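PDB 5Y0E: TssK, which probably serves as a trimeric baseplate component of the bacterial type VI secretion system, connecting the baseplate to the membrane complex. Local coordinates for residues 184-189 and 293-298; 257-262 and 287-292; 214-219 and 436-441; 327-332 and 423-428. All coordinates share one frame; numbering follows the deposited sequence.

In the fold
All four contacts are partly buried, interactions 1 and 2 lying nearer the chain centre than 3 and 4. The first two adjoin, their centres 10 Å apart: both involve the start of helix 294-309 or the loop leading into it, and L294 packs on Y289 between them. Interaction 1 is apolar with one bridging water; interaction 2 has aromatic and CH-pi packing, with a tyrosine-histidine bond inside the loop, and reaches a neighbouring subunit. Interactions 3 and 4 share the eight-stranded antiparallel sheet. There 327-332 and 423-428 are joined by backbone bonds, while 214-219 and 436-441 bring a bundle helix to the sheet through polar side-chain tips. F439 packs on F424 and A332, linking these two contacts.

Interaction 1: residues 184-189 and 293-298; sequences TAQIPP and NLALCF
N293 borders Q186 only loosely, and its main role is local: it is the N-cap of helix 294-309, with OD1 accepting from L296 N at 3.2 Å, a donor standing well above the carbonyl plane. L294 follows with its CB against CG2 of I187, 3.9 Å away, the two side chains crossing at about a right angle. Its CD1 reaches past CG2 to the carbonyl oxygen of P188. A295 completes the contact in two ways. Its methyl CB sits 3.2 Å from A185 O, a close carbon-oxygen approach, and 4.0 Å from CD1 of I187, which also lies over the A295 backbone nitrogen. With CG2 anti to the backbone nitrogen of I187, that branch faces L294, while the CG1-CD1 arm serves A295. The backbones are joined by one water, which accepts from I187 N at 2.8 Å and from A295 N at 2.9 Å; the helix-end N-H thus gains a partner that the first turn cannot supply. I187, from the linker after strand 180-182, thus packs against the first turn of helix 294-309 and against V198, L199 and F202 of helix 197-222, at the junction of the N-terminal beta region and the helices.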
loop_
_atom_site.group_PDB
_atom_site.type_symbol
_atom_site.label_atom_id
_atom_site.label_comp_id
_atom_site.label_asym_id
_atom_site.label_seq_id
_atom_site.Cartn_x
_atom_site.Cartn_y
_atom_site.Cartn_z
ATOM N N THR A 184 13.226 15.783 19.630
ATOM C CA THR A 184 11.904 15.422 19.152
ATOM C C THR A 184 11.892 14.855 17.742
ATOM O O THR A 184 10.833 14.437 17.279
ATOM C CB THR A 184 10.980 16.629 19.189
ATOM O OG1 THR A 184 11.604 17.703 18.489
ATOM C CG2 THR A 184 10.708 17.030 20.602
ATOM N N ALA A 185 12.995 14.839 17.025
ATOM C CA ALA A 185 12.934 14.298 15.683
ATOM C C ALA A 185 13.112 12.797 15.653
ATOM O O ALA A 185 12.764 12.174 14.651
ATOM C CB ALA A 185 13.993 14.943 14.791
ATOM N N GLN A 186 13.652 12.204 16.709
ATOM C CA GLN A 186 13.897 10.775 16.701
ATOM C C GLN A 186 12.591 10.019 16.879
ATOM O O GLN A 186 11.714 10.432 17.638
ATOM C CB GLN A 186 14.896 10.393 17.780
ATOM C CG GLN A 186 16.273 10.974 17.530
ATOM C CD GLN A 186 16.650 11.028 16.050
ATOM O OE1 GLN A 186 17.110 10.041 15.480
ATOM N NE2 GLN A 186 16.474 12.196 15.430
ATOM N N ILE A 187 12.454 8.935 16.131
ATOM C CA ILE A 187 11.240 8.139 16.100
ATOM C C ILE A 187 11.567 6.761 16.650
ATOM O O ILE A 187 12.435 6.076 16.116
ATOM C CB ILE A 187 10.661 8.023 14.682
ATOM C CG1 ILE A 187 10.278 9.398 14.168
ATOM C CG2 ILE A 187 9.477 7.102 14.684
ATOM C CD1 ILE A 187 10.154 9.463 12.691
ATOM N N PRO A 188 10.894 6.310 17.690
ATOM C CA PRO A 188 11.121 4.961 18.203
ATOM C C PRO A 188 10.719 3.915 17.181
ATOM O O PRO A 188 9.934 4.195 16.267
ATOM C CB PRO A 188 10.216 4.899 19.437
ATOM C CG PRO A 188 9.880 6.296 19.746
ATOM C CD PRO A 188 9.903 7.052 18.470
ATOM N N PRO A 189 11.246 2.702 17.282
ATOM C CA PRO A 189 10.696 1.606 16.481
ATOM C C PRO A 189 9.225 1.437 16.811
ATOM O O PRO A 189 8.853 1.238 17.960
ATOM C CB PRO A 189 11.532 0.404 16.914
ATOM C CG PRO A 189 12.046 0.770 18.252
ATOM C CD PRO A 189 12.299 2.234 18.186
ATOM N N ASN A 293 15.614 3.083 12.869
ATOM C CA ASN A 293 15.989 4.467 12.644
ATOM C C ASN A 293 15.041 5.115 11.646
ATOM O O ASN A 293 15.437 5.483 10.539
ATOM C CB ASN A 293 17.431 4.561 12.155
ATOM C CG ASN A 293 17.991 5.972 12.249
ATOM O OD1 ASN A 293 17.264 6.962 12.339
ATOM N ND2 ASN A 293 19.296 6.060 12.236
ATOM N N LEU A 294 13.789 5.275 12.050
ATOM C CA LEU A 294 12.768 5.688 11.110
ATOM C C LEU A 294 12.910 7.139 10.717
ATOM O O LEU A 294 12.620 7.485 9.572
ATOM C CB LEU A 294 11.382 5.413 11.688
ATOM C CG LEU A 294 11.028 3.918 11.786
ATOM C CD1 LEU A 294 9.736 3.695 12.535
ATOM C CD2 LEU A 294 10.950 3.266 10.436
ATOM N N ALA A 295 13.370 7.991 11.637
ATOM C CA ALA A 295 13.605 9.394 11.305
ATOM C C ALA A 295 14.607 9.545 10.168
ATOM O O ALA A 295 14.404 10.345 9.251
ATOM C CB ALA A 295 14.081 10.149 12.534
ATOM N N LEU A 296 15.684 8.779 10.201
ATOM C CA LEU A 296 16.657 8.846 9.127
ATOM C C LEU A 296 16.049 8.434 7.798
ATOM O O LEU A 296 16.054 9.209 6.838
ATOM C CB LEU A 296 17.853 7.966 9.442
ATOM C CG LEU A 296 18.836 7.979 8.284
ATOM C CD1 LEU A 296 19.586 9.286 8.258
ATOM C CD2 LEU A 296 19.784 6.817 8.343
ATOM N N CYS A 297 15.529 7.205 7.719
ATOM C CA CYS A 297 15.115 6.670 6.430
ATOM C C CYS A 297 13.855 7.353 5.928
ATOM O O CYS A 297 13.747 7.639 4.739
ATOM C CB CYS A 297 14.941 5.145 6.486
ATOM S SG CYS A 297 13.654 4.429 7.520
ATOM N N PHE A 298 12.913 7.666 6.808
ATOM C CA PHE A 298 11.790 8.468 6.347
ATOM C C PHE A 298 12.232 9.876 6.004
ATOM O O PHE A 298 11.687 10.498 5.084
ATOM C CB PHE A 298 10.673 8.514 7.389
ATOM C CG PHE A 298 9.657 7.430 7.225
ATOM C CD1 PHE A 298 8.557 7.615 6.411
ATOM C CD2 PHE A 298 9.816 6.224 7.865
ATOM C CE1 PHE A 298 7.635 6.609 6.239
ATOM C CE2 PHE A 298 8.906 5.219 7.702
ATOM C CZ PHE A 298 7.809 5.400 6.889
HETATM O O HOH W 1 14.074 7.476 14.416
#

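Interaction 2: residues 257-262 and 287-292; sequences LHPERL and PVYDHD
The Y289 hydroxyl oxygen, OH, lies 3.6 Å from H258 CE1, near the plane of that imidazole at its edge, and is 2.6 Å from H291 ND1 in a hydrogen bond whose donor could be either group. CB of P259 also lies near this oxygen, 3.7 Å away. The tyrosine ring itself carries E260 over one face: CB of E260 stands 3.9 Å from the ring centroid, displaced toward the rim, in a CH-pi contact. The imidazoles of H258 and H291 lie roughly parallel (28°) with their centroids 5.2 Å apart, displaced so that little of either ring faces the other, and CE1 of H258 meets CE1 of H291 at 3.6 Å. H258 is also the N-cap of helix 259-273: its ND1 accepts from E260 N at 2.9 Å, nearly in the ring plane, which fixes the imidazole beside the loop that enters helix 294-309. Both rings are held at their other nitrogens, H258 NE2 by C41 O and H291 NE2 by W43 O. In E260, CG is anti to the backbone nitrogen and a chi2 of -90° swings CD aside; the carboxylate goes to H250 and R261 of the second subunit.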
loop_
_atom_site.group_PDB
_atom_site.type_symbol
_atom_site.label_atom_id
_atom_site.label_comp_id
_atom_site.label_asym_id
_atom_site.label_seq_id
_atom_site.Cartn_x
_atom_site.Cartn_y
_atom_site.Cartn_z
ATOM N N LEU A 257 -1.417 0.858 11.148
ATOM C CA LEU A 257 -0.604 0.764 9.941
ATOM C C LEU A 257 0.862 0.658 10.323
ATOM O O LEU A 257 1.400 1.570 10.948
ATOM C CB LEU A 257 -0.852 1.969 9.048
ATOM C CG LEU A 257 0.076 2.157 7.863
ATOM C CD1 LEU A 257 -0.263 1.145 6.796
ATOM C CD2 LEU A 257 -0.059 3.541 7.317
ATOM N N HIS A 258 1.490 -0.449 9.957
ATOM C CA HIS A 258 2.900 -0.647 10.239
ATOM C C HIS A 258 3.766 0.241 9.336
ATOM O O HIS A 258 3.499 0.362 8.137
ATOM C CB HIS A 258 3.265 -2.121 10.048
ATOM C CG HIS A 258 4.650 -2.491 10.488
ATOM N ND1 HIS A 258 5.784 -1.898 9.984
ATOM C CD2 HIS A 258 5.082 -3.438 11.349
ATOM C CE1 HIS A 258 6.851 -2.451 10.523
ATOM N NE2 HIS A 258 6.452 -3.383 11.361
ATOM N N PRO A 259 4.807 0.864 9.894
ATOM C CA PRO A 259 5.671 1.772 9.118
ATOM C C PRO A 259 6.318 1.162 7.897
ATOM O O PRO A 259 6.518 1.859 6.907
ATOM C CB PRO A 259 6.744 2.167 10.138
ATOM C CG PRO A 259 6.085 2.021 11.437
ATOM C CD PRO A 259 5.078 0.942 11.335
ATOM N N GLU A 260 6.675 -0.108 7.941
ATOM C CA GLU A 260 7.334 -0.693 6.801
ATOM C C GLU A 260 6.416 -0.708 5.606
ATOM O O GLU A 260 6.860 -0.531 4.474
ATOM C CB GLU A 260 7.817 -2.083 7.143
ATOM C CG GLU A 260 8.448 -2.788 5.984
ATOM C CD GLU A 260 7.447 -3.604 5.152
ATOM O OE1 GLU A 260 6.437 -4.103 5.697
ATOM O OE2 GLU A 260 7.674 -3.740 3.951
ATOM N N ARG A 261 5.133 -0.877 5.838
ATOM C CA ARG A 261 4.216 -0.876 4.729
ATOM C C ARG A 261 4.117 0.514 4.126
ATOM O O ARG A 261 4.138 0.679 2.904
ATOM C CB ARG A 261 2.870 -1.403 5.217
ATOM C CG ARG A 261 1.824 -1.527 4.177
ATOM C CD ARG A 261 0.510 -1.871 4.808
ATOM N NE ARG A 261 -0.537 -1.949 3.810
ATOM C CZ ARG A 261 -1.820 -1.845 4.079
ATOM N NH1 ARG A 261 -2.210 -1.674 5.316
ATOM N NH2 ARG A 261 -2.703 -1.903 3.108
ATOM N N LEU A 262 4.059 1.526 4.968
ATOM C CA LEU A 262 3.993 2.884 4.464
ATOM C C LEU A 262 5.261 3.265 3.714
ATOM O O LEU A 262 5.206 3.973 2.706
ATOM C CB LEU A 262 3.756 3.825 5.619
ATOM C CG LEU A 262 3.604 5.280 5.248
ATOM C CD1 LEU A 262 2.301 5.552 4.548
ATOM C CD2 LEU A 262 3.693 6.039 6.513
ATOM N N PRO A 287 17.131 5.179 -0.424
ATOM C CA PRO A 287 16.842 5.058 1.003
ATOM C C PRO A 287 16.369 3.648 1.346
ATOM O O PRO A 287 15.572 3.062 0.630
ATOM C CB PRO A 287 15.739 6.099 1.221
ATOM C CG PRO A 287 15.844 6.985 0.085
ATOM C CD PRO A 287 16.292 6.187 -1.062
ATOM N N VAL A 288 16.877 3.100 2.442
ATOM C CA VAL A 288 16.612 1.724 2.835
ATOM C C VAL A 288 15.839 1.721 4.145
ATOM O O VAL A 288 16.265 2.341 5.120
ATOM C CB VAL A 288 17.904 0.904 2.968
ATOM C CG1 VAL A 288 17.567 -0.464 3.525
ATOM C CG2 VAL A 288 18.605 0.766 1.617
ATOM N N TYR A 289 14.706 1.023 4.168
ATOM C CA TYR A 289 13.929 0.923 5.397
ATOM C C TYR A 289 14.791 0.422 6.541
ATOM O O TYR A 289 15.487 -0.582 6.418
ATOM C CB TYR A 289 12.740 -0.014 5.215
ATOM C CG TYR A 289 11.895 -0.077 6.444
ATOM C CD1 TYR A 289 11.058 0.975 6.774
ATOM C CD2 TYR A 289 11.939 -1.172 7.289
ATOM C CE1 TYR A 289 10.299 0.937 7.894
ATOM C CE2 TYR A 289 11.186 -1.204 8.407
ATOM C CZ TYR A 289 10.359 -0.154 8.703
ATOM O OH TYR A 289 9.600 -0.176 9.825
ATOM N N ASP A 290 14.736 1.126 7.653
ATOM C CA ASP A 290 15.448 0.737 8.860
ATOM C C ASP A 290 14.450 0.873 9.991
ATOM O O ASP A 290 14.094 1.990 10.381
ATOM C CB ASP A 290 16.690 1.602 9.096
ATOM C CG ASP A 290 17.542 1.117 10.250
ATOM O OD1 ASP A 290 17.063 0.384 11.110
ATOM O OD2 ASP A 290 18.713 1.491 10.321
ATOM N N HIS A 291 14.000 -0.264 10.516
ATOM C CA HIS A 291 12.971 -0.218 11.542
ATOM C C HIS A 291 13.448 0.533 12.778
ATOM O O HIS A 291 12.651 1.182 13.452
ATOM C CB HIS A 291 12.527 -1.638 11.899
ATOM C CG HIS A 291 11.247 -1.693 12.671
ATOM N ND1 HIS A 291 10.058 -1.219 12.172
ATOM C CD2 HIS A 291 10.976 -2.149 13.915
ATOM C CE1 HIS A 291 9.111 -1.380 13.073
ATOM N NE2 HIS A 291 9.642 -1.944 14.138
ATOM N N ASP A 292 14.738 0.482 13.079
ATOM C CA ASP A 292 15.260 1.109 14.282
ATOM C C ASP A 292 15.891 2.470 14.016
ATOM O O ASP A 292 16.618 2.973 14.864
ATOM C CB ASP A 292 16.251 0.179 14.977
ATOM C CG ASP A 292 15.588 -1.086 15.504
ATOM O OD1 ASP A 292 14.831 -0.994 16.484
ATOM O OD2 ASP A 292 15.815 -2.174 14.940
#

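Interaction 3: residues 214-219 and 436-441; sequences SQQMSQ and DMEFWA
D436 on strand 436-443 extends its carboxylate toward the tips of Q215 and Q219, two glutamines one turn apart on helix 197-222. The CB of D436 points toward the helix, and CG, anti to the backbone nitrogen (chi1 178°), carries the group on in that direction to lie 3.5 Å from Q219 OE1. OD1 then comes tip to tip with the amide of Q215, 2.8 Å from its NE2, the two flat groups turned 73° apart. OD2 accepts a hydrogen bond from the hydroxyl of Y403. Q219 also meets the carboxylate tip to tip, its amide almost perpendicular to it, with OE1 of Q219 lying 3.4 Å from both OD1 and OD2 of D436. As modelled, this pairs acceptors, which makes the assigned orientation of that amide doubtful. R395 of the third subunit packs against D436 and could offset some of the negative charge. Further along the strand, E438 OE2 lies 4.1 Å from Q216 CG. That carboxylate is held otherwise: H400 bonds to OE2, while OE1 accepts from W440 NE1 at 3.1 Å in an almost straight bond. The helical bundle and the C-terminal sheet thus meet through long polar side chains, and Q216 CA and E438 CA stay 9.5 Å apart. Such chemistry implies a polar contact with few decided bonds of its own, probably relying on amide dipoles facing a carboxylate, whose acidic groups have their decided bonds within their own chain, to Y403, H400 and W440.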
loop_
_atom_site.group_PDB
_atom_site.type_symbol
_atom_site.label_atom_id
_atom_site.label_comp_id
_atom_site.label_asym_id
_atom_site.label_seq_id
_atom_site.Cartn_x
_atom_site.Cartn_y
_atom_site.Cartn_z
ATOM N N SER A 214 -2.612 18.415 -6.772
ATOM C CA SER A 214 -3.736 17.869 -7.513
ATOM C C SER A 214 -4.713 18.954 -7.936
ATOM O O SER A 214 -5.175 18.989 -9.078
ATOM C CB SER A 214 -4.438 16.851 -6.634
ATOM O OG SER A 214 -5.107 15.936 -7.429
ATOM N N GLN A 215 -5.078 19.817 -7.006
ATOM C CA GLN A 215 -6.009 20.888 -7.312
ATOM C C GLN A 215 -5.456 21.781 -8.410
ATOM O O GLN A 215 -6.149 22.120 -9.371
ATOM C CB GLN A 215 -6.276 21.688 -6.040
ATOM C CG GLN A 215 -7.298 22.796 -6.131
ATOM C CD GLN A 215 -6.986 23.953 -5.172
ATOM O OE1 GLN A 215 -5.883 24.030 -4.605
ATOM N NE2 GLN A 215 -7.946 24.864 -5.001
ATOM N N GLN A 216 -4.233 22.205 -8.248
ATOM C CA GLN A 216 -3.645 23.094 -9.189
ATOM C C GLN A 216 -3.402 22.470 -10.539
ATOM O O GLN A 216 -3.755 23.030 -11.527
ATOM C CB GLN A 216 -2.371 23.674 -8.599
ATOM C CG GLN A 216 -1.952 24.988 -9.194
ATOM C CD GLN A 216 -1.369 24.819 -10.558
ATOM O OE1 GLN A 216 -0.571 23.939 -10.788
ATOM N NE2 GLN A 216 -1.794 25.643 -11.474
ATOM N N MET A 217 -2.814 21.304 -10.586
ATOM C CA MET A 217 -2.545 20.712 -11.873
ATOM C C MET A 217 -3.790 20.401 -12.663
ATOM O O MET A 217 -3.827 20.616 -13.836
ATOM C CB MET A 217 -1.677 19.493 -11.730
ATOM C CG MET A 217 -0.264 19.833 -11.379
ATOM S SD MET A 217 0.784 18.413 -11.333
ATOM C CE MET A 217 1.350 18.389 -12.997
ATOM N N SER A 218 -4.828 19.929 -11.999
ATOM C CA SER A 218 -6.063 19.607 -12.665
ATOM C C SER A 218 -6.703 20.819 -13.281
ATOM O O SER A 218 -7.214 20.760 -14.353
ATOM C CB SER A 218 -7.028 18.944 -11.717
ATOM O OG SER A 218 -7.358 19.811 -10.695
ATOM N N GLN A 219 -6.636 21.947 -12.622
ATOM C CA GLN A 219 -7.215 23.130 -13.176
ATOM C C GLN A 219 -6.494 23.642 -14.403
ATOM O O GLN A 219 -7.094 24.233 -15.251
ATOM C CB GLN A 219 -7.333 24.186 -12.105
ATOM C CG GLN A 219 -8.283 23.753 -11.020
ATOM C CD GLN A 219 -8.736 24.880 -10.138
ATOM O OE1 GLN A 219 -8.185 25.097 -9.077
ATOM N NE2 GLN A 219 -9.752 25.591 -10.571
ATOM N N ASP A 436 -12.373 29.956 -6.248
ATOM C CA ASP A 436 -11.217 29.111 -6.011
ATOM C C ASP A 436 -10.229 29.934 -5.210
ATOM O O ASP A 436 -10.025 31.112 -5.505
ATOM C CB ASP A 436 -10.573 28.625 -7.311
ATOM C CG ASP A 436 -9.340 27.773 -7.064
ATOM O OD1 ASP A 436 -9.459 26.739 -6.381
ATOM O OD2 ASP A 436 -8.240 28.134 -7.533
ATOM N N MET A 437 -9.643 29.334 -4.183
ATOM C CA MET A 437 -8.741 30.075 -3.327
ATOM C C MET A 437 -7.503 29.258 -3.039
ATOM O O MET A 437 -7.509 28.030 -3.113
ATOM C CB MET A 437 -9.388 30.490 -2.023
ATOM C CG MET A 437 -10.427 31.552 -2.210
ATOM S SD MET A 437 -11.152 32.131 -0.681
ATOM C CE MET A 437 -11.276 30.610 0.212
ATOM N N GLU A 438 -6.430 29.970 -2.764
ATOM C CA GLU A 438 -5.201 29.400 -2.264
ATOM C C GLU A 438 -4.748 30.273 -1.111
ATOM O O GLU A 438 -4.925 31.491 -1.136
ATOM C CB GLU A 438 -4.122 29.328 -3.343
ATOM C CG GLU A 438 -4.508 28.494 -4.522
ATOM C CD GLU A 438 -3.396 28.326 -5.529
ATOM O OE1 GLU A 438 -2.331 28.928 -5.350
ATOM O OE2 GLU A 438 -3.582 27.594 -6.512
ATOM N N PHE A 439 -4.192 29.643 -0.092
ATOM C CA PHE A 439 -3.741 30.334 1.099
ATOM C C PHE A 439 -2.270 30.028 1.269
ATOM O O PHE A 439 -1.882 28.867 1.403
ATOM C CB PHE A 439 -4.539 29.891 2.317
ATOM C CG PHE A 439 -4.366 30.771 3.487
ATOM C CD1 PHE A 439 -4.999 31.978 3.543
ATOM C CD2 PHE A 439 -3.565 30.396 4.535
ATOM C CE1 PHE A 439 -4.839 32.798 4.619
ATOM C CE2 PHE A 439 -3.403 31.221 5.624
ATOM C CZ PHE A 439 -4.044 32.419 5.664
ATOM N N TRP A 440 -1.455 31.060 1.239
ATOM C CA TRP A 440 -0.021 30.891 1.305
ATOM C C TRP A 440 0.567 31.664 2.470
ATOM O O TRP A 440 0.071 32.724 2.850
ATOM C CB TRP A 440 0.629 31.361 0.023
ATOM C CG TRP A 440 0.415 30.473 -1.136
ATOM C CD1 TRP A 440 -0.613 30.513 -2.015
ATOM C CD2 TRP A 440 1.273 29.425 -1.569
ATOM N NE1 TRP A 440 -0.455 29.548 -2.965
ATOM C CE2 TRP A 440 0.703 28.872 -2.717
ATOM C CE3 TRP A 440 2.472 28.901 -1.093
ATOM C CZ2 TRP A 440 1.280 27.830 -3.393
ATOM C CZ3 TRP A 440 3.045 27.866 -1.768
ATOM C CH2 TRP A 440 2.449 27.337 -2.903
ATOM N N ALA A 441 1.648 31.127 3.014
ATOM C CA ALA A 441 2.459 31.798 4.012
ATOM C C ALA A 441 3.840 32.008 3.424
ATOM O O ALA A 441 4.402 31.081 2.837
ATOM C CB ALA A 441 2.535 30.981 5.291
#

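Interaction 4: residues 327-332 and 423-428; sequences HGLNVA and AFALHL
N330 and L426 exchange both of their backbone bonds: N330 N donates to L426 O at 2.7 Å, and L426 N returns a bond to N330 O at 2.9 Å. A332 and F424 form the second such hydrogen-bonded pair, with F424 N reaching A332 O at 2.8 Å. Beyond the regular ladder, L428 N makes a weak bond to G328 O. G328 has a positive phi of 69°, a conformation that favours glycine, and it precedes the strand proper. The non-hydrogen-bonded pairs are V331 with A425, between those two, and L329 with H427, next to the weak G328-L428 end. Here alpha carbons lie closer together and CA-H...O contacts add to the ladder, L329 CA meeting L426 O at 3.1 Å and V331 CA meeting F424 O at 3.3 Å. This is regular antiparallel pairing inside the eight-stranded sheet of the C-terminal region: strand 423-428 is bordered on its other edge by strand 366-370, and strand 329-333 by strand 317-324. Apolar contacts sort by sheet face. On the face of L329, V331, A425 and H427, CG1 of V331 touches CB of A423 at 4.1 Å. CD1 of L329, placed by a chi2 of 69°, lies 3.2 Å from O of L426 and approaches CB of H427. On the other face, CB of A332 lies 4.2 Å from CB of F424. A polar atom meets the aromatic ring separately: the carbonyl oxygen of A332 sits in the plane of the F424 ring at its edge. That ring leads away from the strand pair to meet F345 and, edge-to-face, F439, while N330, A332 and L426 all rest on L322.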
loop_
_atom_site.group_PDB
_atom_site.type_symbol
_atom_site.label_atom_id
_atom_site.label_comp_id
_atom_site.label_asym_id
_atom_site.label_seq_id
_atom_site.Cartn_x
_atom_site.Cartn_y
_atom_site.Cartn_z
ATOM N N HIS A 327 -20.392 25.789 5.817
ATOM C CA HIS A 327 -20.632 26.507 4.579
ATOM C C HIS A 327 -19.967 27.870 4.677
ATOM O O HIS A 327 -20.181 28.603 5.648
ATOM C CB HIS A 327 -22.118 26.673 4.284
ATOM C CG HIS A 327 -22.373 27.434 3.029
ATOM N ND1 HIS A 327 -23.048 28.634 3.012
ATOM C CD2 HIS A 327 -22.005 27.187 1.749
ATOM C CE1 HIS A 327 -23.101 29.085 1.773
ATOM N NE2 HIS A 327 -22.475 28.227 0.987
ATOM N N GLY A 328 -19.146 28.199 3.683
ATOM C CA GLY A 328 -18.389 29.429 3.697
ATOM C C GLY A 328 -17.282 29.501 4.722
ATOM O O GLY A 328 -16.474 30.436 4.676
ATOM N N LEU A 329 -17.213 28.555 5.648
ATOM C CA LEU A 329 -16.166 28.534 6.652
ATOM C C LEU A 329 -15.069 27.570 6.229
ATOM O O LEU A 329 -15.355 26.435 5.833
ATOM C CB LEU A 329 -16.722 28.130 8.015
ATOM C CG LEU A 329 -15.635 28.038 9.079
ATOM C CD1 LEU A 329 -15.124 29.415 9.380
ATOM C CD2 LEU A 329 -16.163 27.387 10.330
ATOM N N ASN A 330 -13.821 28.029 6.307
ATOM C CA ASN A 330 -12.651 27.187 6.109
ATOM C C ASN A 330 -11.691 27.390 7.267
ATOM O O ASN A 330 -11.721 28.406 7.962
ATOM C CB ASN A 330 -11.921 27.493 4.798
ATOM C CG ASN A 330 -12.708 27.085 3.583
ATOM O OD1 ASN A 330 -12.570 25.975 3.079
ATOM N ND2 ASN A 330 -13.544 27.991 3.097
ATOM N N VAL A 331 -10.820 26.413 7.456
ATOM C CA VAL A 331 -9.851 26.452 8.533
ATOM C C VAL A 331 -8.499 26.081 7.963
ATOM O O VAL A 331 -8.349 25.024 7.343
ATOM C CB VAL A 331 -10.234 25.513 9.681
ATOM C CG1 VAL A 331 -9.051 25.284 10.576
ATOM C CG2 VAL A 331 -11.345 26.127 10.467
ATOM N N ALA A 332 -7.529 26.948 8.164
ATOM C CA ALA A 332 -6.161 26.730 7.717
ATOM C C ALA A 332 -5.319 26.520 8.962
ATOM O O ALA A 332 -4.896 27.482 9.604
ATOM C CB ALA A 332 -5.653 27.910 6.895
ATOM N N ALA A 423 -4.451 28.216 14.087
ATOM C CA ALA A 423 -5.178 27.999 12.851
ATOM C C ALA A 423 -5.917 29.267 12.495
ATOM O O ALA A 423 -6.429 29.959 13.376
ATOM C CB ALA A 423 -6.171 26.843 12.977
ATOM N N PHE A 424 -5.963 29.567 11.209
ATOM C CA PHE A 424 -6.819 30.631 10.734
ATOM C C PHE A 424 -8.223 30.098 10.537
ATOM O O PHE A 424 -8.426 28.951 10.135
ATOM C CB PHE A 424 -6.325 31.190 9.405
ATOM C CG PHE A 424 -5.019 31.920 9.475
ATOM C CD1 PHE A 424 -3.822 31.240 9.384
ATOM C CD2 PHE A 424 -4.990 33.297 9.565
ATOM C CE1 PHE A 424 -2.630 31.918 9.411
ATOM C CE2 PHE A 424 -3.805 33.973 9.597
ATOM C CZ PHE A 424 -2.624 33.286 9.511
ATOM N N ALA A 425 -9.196 30.948 10.803
ATOM C CA ALA A 425 -10.569 30.675 10.428
ATOM C C ALA A 425 -11.004 31.726 9.424
ATOM O O ALA A 425 -10.761 32.918 9.624
ATOM C CB ALA A 425 -11.493 30.670 11.642
ATOM N N LEU A 426 -11.625 31.280 8.343
ATOM C CA LEU A 426 -12.092 32.170 7.294
ATOM C C LEU A 426 -13.546 31.856 7.011
ATOM O O LEU A 426 -13.896 30.702 6.754
ATOM C CB LEU A 426 -11.279 32.022 6.005
ATOM C CG LEU A 426 -9.759 32.172 6.046
ATOM C CD1 LEU A 426 -9.073 30.875 6.405
ATOM C CD2 LEU A 426 -9.262 32.686 4.711
ATOM N N HIS A 427 -14.378 32.891 7.024
ATOM C CA HIS A 427 -15.799 32.789 6.734
ATOM C C HIS A 427 -16.113 33.836 5.699
ATOM O O HIS A 427 -15.679 34.958 5.817
ATOM C CB HIS A 427 -16.623 33.065 7.972
ATOM C CG HIS A 427 -18.095 33.053 7.729
ATOM N ND1 HIS A 427 -18.778 34.148 7.260
ATOM C CD2 HIS A 427 -19.016 32.080 7.900
ATOM C CE1 HIS A 427 -20.058 33.850 7.150
ATOM N NE2 HIS A 427 -20.229 32.601 7.535
ATOM N N LEU A 428 -16.929 33.499 4.722
ATOM C CA LEU A 428 -17.183 34.421 3.633
ATOM C C LEU A 428 -18.665 34.461 3.305
ATOM O O LEU A 428 -19.284 33.413 3.114
ATOM C CB LEU A 428 -16.379 34.004 2.404
ATOM C CG LEU A 428 -16.819 34.658 1.093
ATOM C CD1 LEU A 428 -16.416 36.114 1.070
ATOM C CD2 LEU A 428 -16.223 33.920 -0.064
#